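PDB 3ZS6: periplasmic oligopeptide-binding protein from Burkholderia pseudomallei, which probably binds oligopeptides in the periplasm and hands them on to an ABC transporter for uptake into the cell. Local coordinates for residues A260-Y265 / N358-K363; K294-G299 / P471-S476; V385-L390 / I401-W406. All blocks are in the same frame, centred on the assembly; numbering follows the deposited sequence.

Contact 1 (A260-Y265 / N358-K363)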
# COMPACT_ATOMS: atom_id res chain seq x y z
N ALA A 260 0.23 2.21 8.45
CA ALA A 260 1.18 1.55 7.58
C ALA A 260 2.28 0.91 8.43
O ALA A 260 2.69 1.48 9.44
CB ALA A 260 1.77 2.56 6.58
N THR A 261 2.74 -0.27 8.02
CA THR A 261 3.70 -1.04 8.82
C THR A 261 4.95 -1.36 8.01
O THR A 261 4.87 -1.83 6.87
CB THR A 261 3.06 -2.36 9.31
OG1 THR A 261 1.86 -2.07 10.05
CG2 THR A 261 4.02 -3.15 10.20
N TYR A 262 6.11 -1.10 8.62
CA TYR A 262 7.41 -1.39 8.02
C TYR A 262 7.84 -2.75 8.58
O TYR A 262 7.83 -2.97 9.79
CB TYR A 262 8.39 -0.29 8.44
CG TYR A 262 9.76 -0.28 7.76
CD1 TYR A 262 10.69 -1.30 7.99
CD2 TYR A 262 10.14 0.78 6.95
CE1 TYR A 262 11.95 -1.27 7.40
CE2 TYR A 262 11.40 0.81 6.35
CZ TYR A 262 12.30 -0.21 6.58
OH TYR A 262 13.55 -0.17 5.99
N TYR A 263 8.20 -3.66 7.69
CA TYR A 263 8.52 -5.02 8.12
C TYR A 263 9.44 -5.75 7.15
O TYR A 263 9.57 -5.37 5.98
CB TYR A 263 7.24 -5.83 8.34
CG TYR A 263 6.51 -6.22 7.06
CD1 TYR A 263 6.80 -7.42 6.41
CD2 TYR A 263 5.52 -5.39 6.51
CE1 TYR A 263 6.12 -7.78 5.24
CE2 TYR A 263 4.84 -5.75 5.34
CZ TYR A 263 5.14 -6.95 4.72
OH TYR A 263 4.48 -7.32 3.57
N TYR A 264 10.08 -6.80 7.66
CA TYR A 264 10.93 -7.62 6.82
C TYR A 264 10.20 -8.88 6.36
O TYR A 264 9.69 -9.67 7.16
CB TYR A 264 12.24 -7.98 7.53
CG TYR A 264 13.31 -6.91 7.46
CD1 TYR A 264 13.19 -5.82 6.60
CD2 TYR A 264 14.44 -6.98 8.25
CE1 TYR A 264 14.18 -4.84 6.54
CE2 TYR A 264 15.43 -6.02 8.19
CZ TYR A 264 15.30 -4.94 7.33
OH TYR A 264 16.30 -3.98 7.29
N TYR A 265 10.13 -9.02 5.05
CA TYR A 265 9.63 -10.21 4.41
C TYR A 265 10.58 -11.35 4.73
O TYR A 265 11.80 -11.14 4.81
CB TYR A 265 9.62 -9.91 2.91
CG TYR A 265 9.61 -11.04 1.91
CD1 TYR A 265 10.72 -11.86 1.73
CD2 TYR A 265 8.53 -11.20 1.05
CE1 TYR A 265 10.73 -12.85 0.77
CE2 TYR A 265 8.53 -12.18 0.09
CZ TYR A 265 9.62 -13.00 -0.05
OH TYR A 265 9.61 -13.97 -1.02
N ASN A 358 17.93 3.18 -1.10
CA ASN A 358 17.44 4.31 -0.31
C ASN A 358 18.23 4.42 1.00
O ASN A 358 18.63 3.41 1.57
CB ASN A 358 15.95 4.15 0.00
CG ASN A 358 15.44 5.23 0.94
OD1 ASN A 358 15.14 6.33 0.51
ND2 ASN A 358 15.35 4.91 2.22
N ASP A 359 18.46 5.64 1.48
CA ASP A 359 19.31 5.82 2.66
C ASP A 359 18.68 5.30 3.95
O ASP A 359 19.37 4.68 4.76
CB ASP A 359 19.79 7.28 2.82
CG ASP A 359 18.86 8.29 2.16
OD1 ASP A 359 17.64 8.04 2.07
OD2 ASP A 359 19.36 9.36 1.73
N LEU A 360 17.39 5.53 4.16
CA LEU A 360 16.75 4.95 5.35
C LEU A 360 16.81 3.41 5.33
O LEU A 360 17.19 2.79 6.33
CB LEU A 360 15.29 5.38 5.48
CG LEU A 360 14.57 4.50 6.51
CD1 LEU A 360 15.03 4.85 7.92
CD2 LEU A 360 13.05 4.59 6.39
N HIS A 361 16.45 2.81 4.21
CA HIS A 361 16.41 1.34 4.14
C HIS A 361 17.79 0.74 4.36
O HIS A 361 17.92 -0.29 5.01
CB HIS A 361 15.84 0.87 2.80
CG HIS A 361 14.41 1.26 2.59
ND1 HIS A 361 13.49 1.27 3.62
CD2 HIS A 361 13.74 1.65 1.48
CE1 HIS A 361 12.31 1.66 3.15
NE2 HIS A 361 12.44 1.90 1.86
N LYS A 362 18.81 1.40 3.83
CA LYS A 362 20.17 0.94 4.03
C LYS A 362 20.55 0.98 5.51
O LYS A 362 21.15 0.03 6.03
CB LYS A 362 21.17 1.76 3.20
CG LYS A 362 22.62 1.33 3.44
CD LYS A 362 23.60 2.04 2.51
CE LYS A 362 24.99 1.41 2.62
NZ LYS A 362 26.01 2.10 1.77
N LYS A 363 20.22 2.09 6.17
CA LYS A 363 20.51 2.24 7.60
C LYS A 363 19.81 1.18 8.43
O LYS A 363 20.41 0.58 9.33
CB LYS A 363 20.10 3.63 8.10
CG LYS A 363 21.07 4.76 7.76
CD LYS A 363 20.56 6.12 8.27
CE LYS A 363 21.55 7.25 7.98
NZ LYS A 363 21.13 8.55 8.57
O HOH W 1 15.81 -1.99 5.56
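Tyr-262 and His-361 meet through a hydrogen bond between Tyr-262 OH and His-361 ND1, 2.8 Å long. The bond joins strand 260-266 of the mixed sheet to the first turn of helix 359-376, the helix of a beta-alpha-beta crossover from strand 350-356 to the parallel strand 379-385. The phenol approaches the imidazole at its edge: OH lies near the imidazole plane, and Tyr-262 CE2 comes within 3.4 Å of His-361 CE1. The two rings meet rim to rim, with planes at 45°, so neither is stacked on the other. Beside them Leu-360 lays CD2 against Tyr-262 CE2 at 4.1 Å, adding a small apolar contact to the polar one.

Tyr-262 reaches across because its CG is anti to the backbone N (chi1 -171°), which sends the ring from the strand toward the helix. Its aromatic body is stacked with Phe-473 and also meets Tyr-475, both on the neighbouring strand 470-480, while Arg-403 packs against both Tyr-262 and His-361. On the helix side, Asp-359 takes a hydrogen bond from the backbone N of Asp-219, tying the helix start to another part of the chain.

A water widens the polar link. It donates to His-361 O at 2.8 Å, which leaves it a single proton for the two tyrosine hydroxyls it also meets. Tyr-262 OH lies 2.9 Å from this water; Tyr-264 OH, whose ring plane contains the water oxygen, is 2.7 Å from it.

Contact 2 (K294-G299 / P471-S476)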
# COMPACT_ATOMS: atom_id res chain seq x y z
N LYS A 294 17.02 6.05 17.79
CA LYS A 294 18.37 6.43 17.39
C LYS A 294 18.65 6.43 15.89
O LYS A 294 19.55 7.13 15.42
CB LYS A 294 19.40 5.53 18.08
CG LYS A 294 19.35 5.59 19.60
CD LYS A 294 20.47 4.75 20.20
CE LYS A 294 20.39 4.69 21.73
NZ LYS A 294 21.39 3.73 22.29
N ILE A 295 17.91 5.63 15.13
CA ILE A 295 18.16 5.53 13.70
C ILE A 295 17.13 6.28 12.85
O ILE A 295 17.48 7.17 12.07
CB ILE A 295 18.26 4.07 13.23
CG1 ILE A 295 19.22 3.28 14.12
CG2 ILE A 295 18.71 4.01 11.78
CD1 ILE A 295 20.61 3.83 14.15
N THR A 296 15.86 5.92 12.99
CA THR A 296 14.80 6.55 12.19
C THR A 296 14.48 7.96 12.71
O THR A 296 14.51 8.93 11.95
CB THR A 296 13.53 5.67 12.12
OG1 THR A 296 12.93 5.59 13.42
CG2 THR A 296 13.89 4.25 11.64
N GLN A 297 14.17 8.05 14.00
CA GLN A 297 14.04 9.33 14.71
C GLN A 297 12.93 10.25 14.20
O GLN A 297 12.95 11.47 14.45
CB GLN A 297 15.37 10.09 14.70
CG GLN A 297 16.51 9.30 15.32
CD GLN A 297 17.71 10.18 15.63
OE1 GLN A 297 18.26 10.85 14.76
NE2 GLN A 297 18.11 10.19 16.89
N ALA A 298 11.96 9.69 13.50
CA ALA A 298 10.88 10.51 12.98
C ALA A 298 9.55 10.19 13.65
O ALA A 298 8.48 10.41 13.08
CB ALA A 298 10.79 10.37 11.46
N GLY A 299 9.62 9.67 14.88
CA GLY A 299 8.43 9.33 15.64
C GLY A 299 7.90 7.92 15.42
O GLY A 299 6.85 7.56 15.97
N PRO A 471 7.73 -7.65 11.69
CA PRO A 471 7.33 -6.25 11.84
C PRO A 471 8.38 -5.47 12.62
O PRO A 471 8.93 -6.00 13.59
CB PRO A 471 6.04 -6.34 12.66
CG PRO A 471 5.49 -7.70 12.30
CD PRO A 471 6.71 -8.57 12.21
N LEU A 472 8.65 -4.23 12.20
CA LEU A 472 9.66 -3.40 12.84
C LEU A 472 9.08 -2.16 13.51
O LEU A 472 9.32 -1.91 14.69
CB LEU A 472 10.74 -2.99 11.83
CG LEU A 472 11.60 -4.14 11.28
CD1 LEU A 472 12.60 -3.63 10.25
CD2 LEU A 472 12.31 -4.87 12.43
N PHE A 473 8.33 -1.36 12.75
CA PHE A 473 7.71 -0.17 13.31
C PHE A 473 6.58 0.36 12.45
O PHE A 473 6.40 -0.05 11.30
CB PHE A 473 8.76 0.93 13.56
CG PHE A 473 9.57 1.27 12.34
CD1 PHE A 473 9.06 2.12 11.38
CD2 PHE A 473 10.84 0.74 12.17
CE1 PHE A 473 9.79 2.44 10.24
CE2 PHE A 473 11.59 1.05 11.04
CZ PHE A 473 11.06 1.90 10.07
N GLN A 474 5.81 1.28 13.03
CA GLN A 474 4.75 1.95 12.30
C GLN A 474 5.36 3.11 11.53
O GLN A 474 6.11 3.90 12.09
CB GLN A 474 3.69 2.47 13.27
CG GLN A 474 2.50 3.15 12.59
CD GLN A 474 1.41 3.51 13.58
OE1 GLN A 474 1.52 3.22 14.77
NE2 GLN A 474 0.35 4.14 13.09
N TYR A 475 5.04 3.21 10.24
CA TYR A 475 5.51 4.32 9.41
C TYR A 475 5.14 5.68 9.99
O TYR A 475 4.05 5.87 10.52
CB TYR A 475 4.93 4.26 8.00
CG TYR A 475 5.70 3.40 7.02
CD1 TYR A 475 5.41 2.05 6.87
CD2 TYR A 475 6.71 3.94 6.23
CE1 TYR A 475 6.09 1.26 5.96
CE2 TYR A 475 7.41 3.16 5.32
CZ TYR A 475 7.10 1.82 5.20
OH TYR A 475 7.78 1.03 4.30
N SER A 476 6.07 6.63 9.88
CA SER A 476 5.81 8.03 10.17
C SER A 476 5.40 8.75 8.88
O SER A 476 5.97 8.49 7.82
CB SER A 476 7.06 8.68 10.75
OG SER A 476 7.01 10.09 10.67
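Thr-296 and Phe-473 point at each other between helix end and strand, the methyl of the threonine meeting the far end of the phenyl ring. CG2 of Thr-296 is equally close to CE2 and CZ of Phe-473, at 4.0 Å, and approaches the ring obliquely. Methyl and hydroxyl of the threonine are divided by its torsion: CG2 stands anti to the carbonyl carbon and faces the strand, whereas OG1, lodged between the backbone N and the carbonyl carbon, is engaged by Thr-292 O and the carboxylate of Glu-300. Glu-300 OE1 also accepts the backbone N-H of Ala-298, so one carboxylate oxygen links Thr-296 to the chain just past the end of helix 288-296, where Gln-297 turns to positive phi.

Phe-473 sits in a classic beta bulge of strand 470-480, where Leu-472 and Phe-473 together face Tyr-262 of strand 260-266. The bulge brings both side chains to roughly the same side of the strand.

Further along the strand the contact turns polar. Ser-476, its OG anti to the backbone N (chi1 162°), donates to Ala-298 O over 2.8 Å. The hydroxyl is tilted 25° from the carbonyl plane, with a C=O...OG angle of 145°. CB of Ala-298 lies 3.9 Å from the same Ser-476 OG. Since this oxygen also accepts the backbone N-H of Asp-478, both roles of the hydroxyl are used: its proton is committed to the loop carbonyl, and its rotation is probably fixed.

Contact 3 (V385-L390 / I401-W406)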
# COMPACT_ATOMS: atom_id res chain seq x y z
N VAL A 385 18.52 -3.17 -4.58
CA VAL A 385 17.97 -3.18 -5.94
C VAL A 385 16.93 -2.09 -6.12
O VAL A 385 16.46 -1.49 -5.14
CB VAL A 385 17.29 -4.52 -6.28
CG1 VAL A 385 18.28 -5.67 -6.19
CG2 VAL A 385 16.09 -4.76 -5.36
N GLU A 386 16.55 -1.84 -7.37
CA GLU A 386 15.45 -0.95 -7.69
C GLU A 386 14.14 -1.51 -7.11
O GLU A 386 13.94 -2.73 -7.06
CB GLU A 386 15.31 -0.78 -9.21
CG GLU A 386 14.10 0.05 -9.61
CD GLU A 386 14.02 0.28 -11.11
OE1 GLU A 386 14.74 -0.41 -11.87
OE2 GLU A 386 13.23 1.17 -11.53
N PHE A 387 13.26 -0.62 -6.67
CA PHE A 387 12.01 -1.04 -6.03
C PHE A 387 11.15 -1.98 -6.89
O PHE A 387 10.60 -2.95 -6.37
CB PHE A 387 11.18 0.17 -5.58
CG PHE A 387 9.94 -0.20 -4.82
CD1 PHE A 387 10.03 -0.86 -3.59
CD2 PHE A 387 8.68 0.11 -5.32
CE1 PHE A 387 8.88 -1.20 -2.88
CE2 PHE A 387 7.53 -0.23 -4.61
CZ PHE A 387 7.63 -0.89 -3.39
N LYS A 388 11.02 -1.68 -8.18
CA LYS A 388 10.23 -2.52 -9.09
C LYS A 388 10.77 -3.95 -9.11
O LYS A 388 10.00 -4.91 -9.19
CB LYS A 388 10.25 -1.97 -10.52
CG LYS A 388 9.20 -0.91 -10.80
CD LYS A 388 9.58 -0.08 -12.02
CE LYS A 388 9.90 -0.95 -13.22
NZ LYS A 388 10.29 -0.13 -14.41
N VAL A 389 12.09 -4.06 -9.10
CA VAL A 389 12.75 -5.36 -9.09
C VAL A 389 12.50 -6.07 -7.76
O VAL A 389 12.21 -7.26 -7.71
CB VAL A 389 14.26 -5.22 -9.35
CG1 VAL A 389 15.01 -6.51 -8.99
CG2 VAL A 389 14.51 -4.83 -10.81
N LEU A 390 12.63 -5.32 -6.67
CA LEU A 390 12.38 -5.88 -5.35
C LEU A 390 10.98 -6.47 -5.29
O LEU A 390 10.80 -7.59 -4.83
CB LEU A 390 12.54 -4.81 -4.26
CG LEU A 390 12.33 -5.32 -2.83
CD1 LEU A 390 13.32 -6.45 -2.53
CD2 LEU A 390 12.48 -4.19 -1.83
N ILE A 401 15.41 -12.63 2.90
CA ILE A 401 14.92 -11.62 3.82
C ILE A 401 14.90 -10.34 3.00
O ILE A 401 15.87 -10.04 2.30
CB ILE A 401 15.86 -11.43 5.02
CG1 ILE A 401 16.11 -12.77 5.72
CG2 ILE A 401 15.29 -10.40 5.98
CD1 ILE A 401 17.02 -12.68 6.95
N ALA A 402 13.80 -9.60 3.06
CA ALA A 402 13.65 -8.43 2.19
C ALA A 402 12.92 -7.28 2.89
O ALA A 402 12.00 -7.50 3.68
CB ALA A 402 12.93 -8.81 0.90
N ARG A 403 13.36 -6.06 2.61
CA ARG A 403 12.68 -4.87 3.08
C ARG A 403 11.26 -4.87 2.48
O ARG A 403 11.07 -5.08 1.27
CB ARG A 403 13.45 -3.61 2.65
CG ARG A 403 13.20 -2.38 3.54
CD ARG A 403 11.75 -1.89 3.42
NE ARG A 403 11.47 -1.40 2.08
CZ ARG A 403 10.29 -0.95 1.67
NH1 ARG A 403 9.25 -0.94 2.49
NH2 ARG A 403 10.14 -0.52 0.42
N ASP A 404 10.26 -4.67 3.33
CA ASP A 404 8.87 -4.61 2.87
C ASP A 404 8.10 -3.59 3.70
O ASP A 404 8.68 -2.95 4.58
CB ASP A 404 8.20 -5.99 2.96
CG ASP A 404 7.12 -6.20 1.89
OD1 ASP A 404 6.40 -5.24 1.54
OD2 ASP A 404 6.99 -7.34 1.40
N GLY A 405 6.81 -3.44 3.43
CA GLY A 405 6.00 -2.44 4.10
C GLY A 405 4.64 -2.36 3.42
O GLY A 405 4.55 -2.45 2.20
N TRP A 406 3.59 -2.17 4.21
CA TRP A 406 2.23 -2.14 3.68
C TRP A 406 1.48 -0.93 4.21
O TRP A 406 1.47 -0.67 5.41
CB TRP A 406 1.50 -3.43 4.08
CG TRP A 406 0.12 -3.61 3.52
CD1 TRP A 406 -1.06 -3.40 4.18
CD2 TRP A 406 -0.22 -4.06 2.21
NE1 TRP A 406 -2.12 -3.69 3.35
CE2 TRP A 406 -1.63 -4.10 2.14
CE3 TRP A 406 0.53 -4.43 1.08
CZ2 TRP A 406 -2.31 -4.49 0.98
CZ3 TRP A 406 -0.15 -4.82 -0.07
CH2 TRP A 406 -1.56 -4.85 -0.11
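Part of the peptide-binding site is built where Phe-387, at the start of helix 387-395, meets Arg-403 of strand 401-407. The side chains cross at a slant, yet guanidinium and phenyl ring are nearly parallel, their planes 16° apart, and the closest approach is from Arg-403 NH2 to Phe-387 CE1, 3.6 Å. The same nitrogen is 4.0 Å from Phe-387 CD1, so it is the NH2 corner that comes near the CD1-CE1 bond. The arginine chain gets there by bending twice, at chi2 (-66°) and chi3 (-65°), which folds its end back toward the helix. NH2 is hydrogen-bonded to Asn-356 OD1 of the adjacent strand, and NH1 forms a salt bridge with the backbone of the bound peptide. Phe-387 packs on that backbone too, so ring and guanidinium both line the site.

In the fold, helix 387-395 makes the beta-alpha-beta crossover from strand 379-385 to strand 401-407, passing strand 350-356, which lies between them and runs parallel to both. Leu-390, one turn into the helix, faces the sheet beneath. Its two methyls part company there: CD1 packs on Ala-402 CB at 4.2 Å, while CD2 lies 3.5 Å from Arg-403 O, a carbonyl that accepts a hydrogen bond from Arg-394 NH1 further along the same helix. Glu-386 is the N-cap residue, and its O receives Leu-390 N over 2.9 Å in the first turn.

Beyond the arginine, Asp-404 OD1 accepts the backbone N-H of Gly-405 at 2.6 Å with its anti lone pair. Gly-405 in turn hydrogen-bonds the peptide through its backbone, and next to it the indole of Trp-406 packs on the peptide backbone.

Overall arrangement
All three contacts join helices or helix ends to a single mixed sheet. Contacts 1 and 3 are buried and contact 2 only partly so. Strand 260-266 of contact 1 is the middle member, paired antiparallel with strand 470-480 of contact 2 on one side and strand 401-407 of contact 3 on the other. Accordingly, the centres of contacts 2 and 3 each lie about 9 Å from that of contact 1 but about 17 Å from each other. Chemistry follows position: contact 1 is a water-assisted polar link within the core, contact 2 pairs an apolar touch with a serine-to-loop bond, and contact 3, without a hydrogen bond across it, directs its arginine to the peptide.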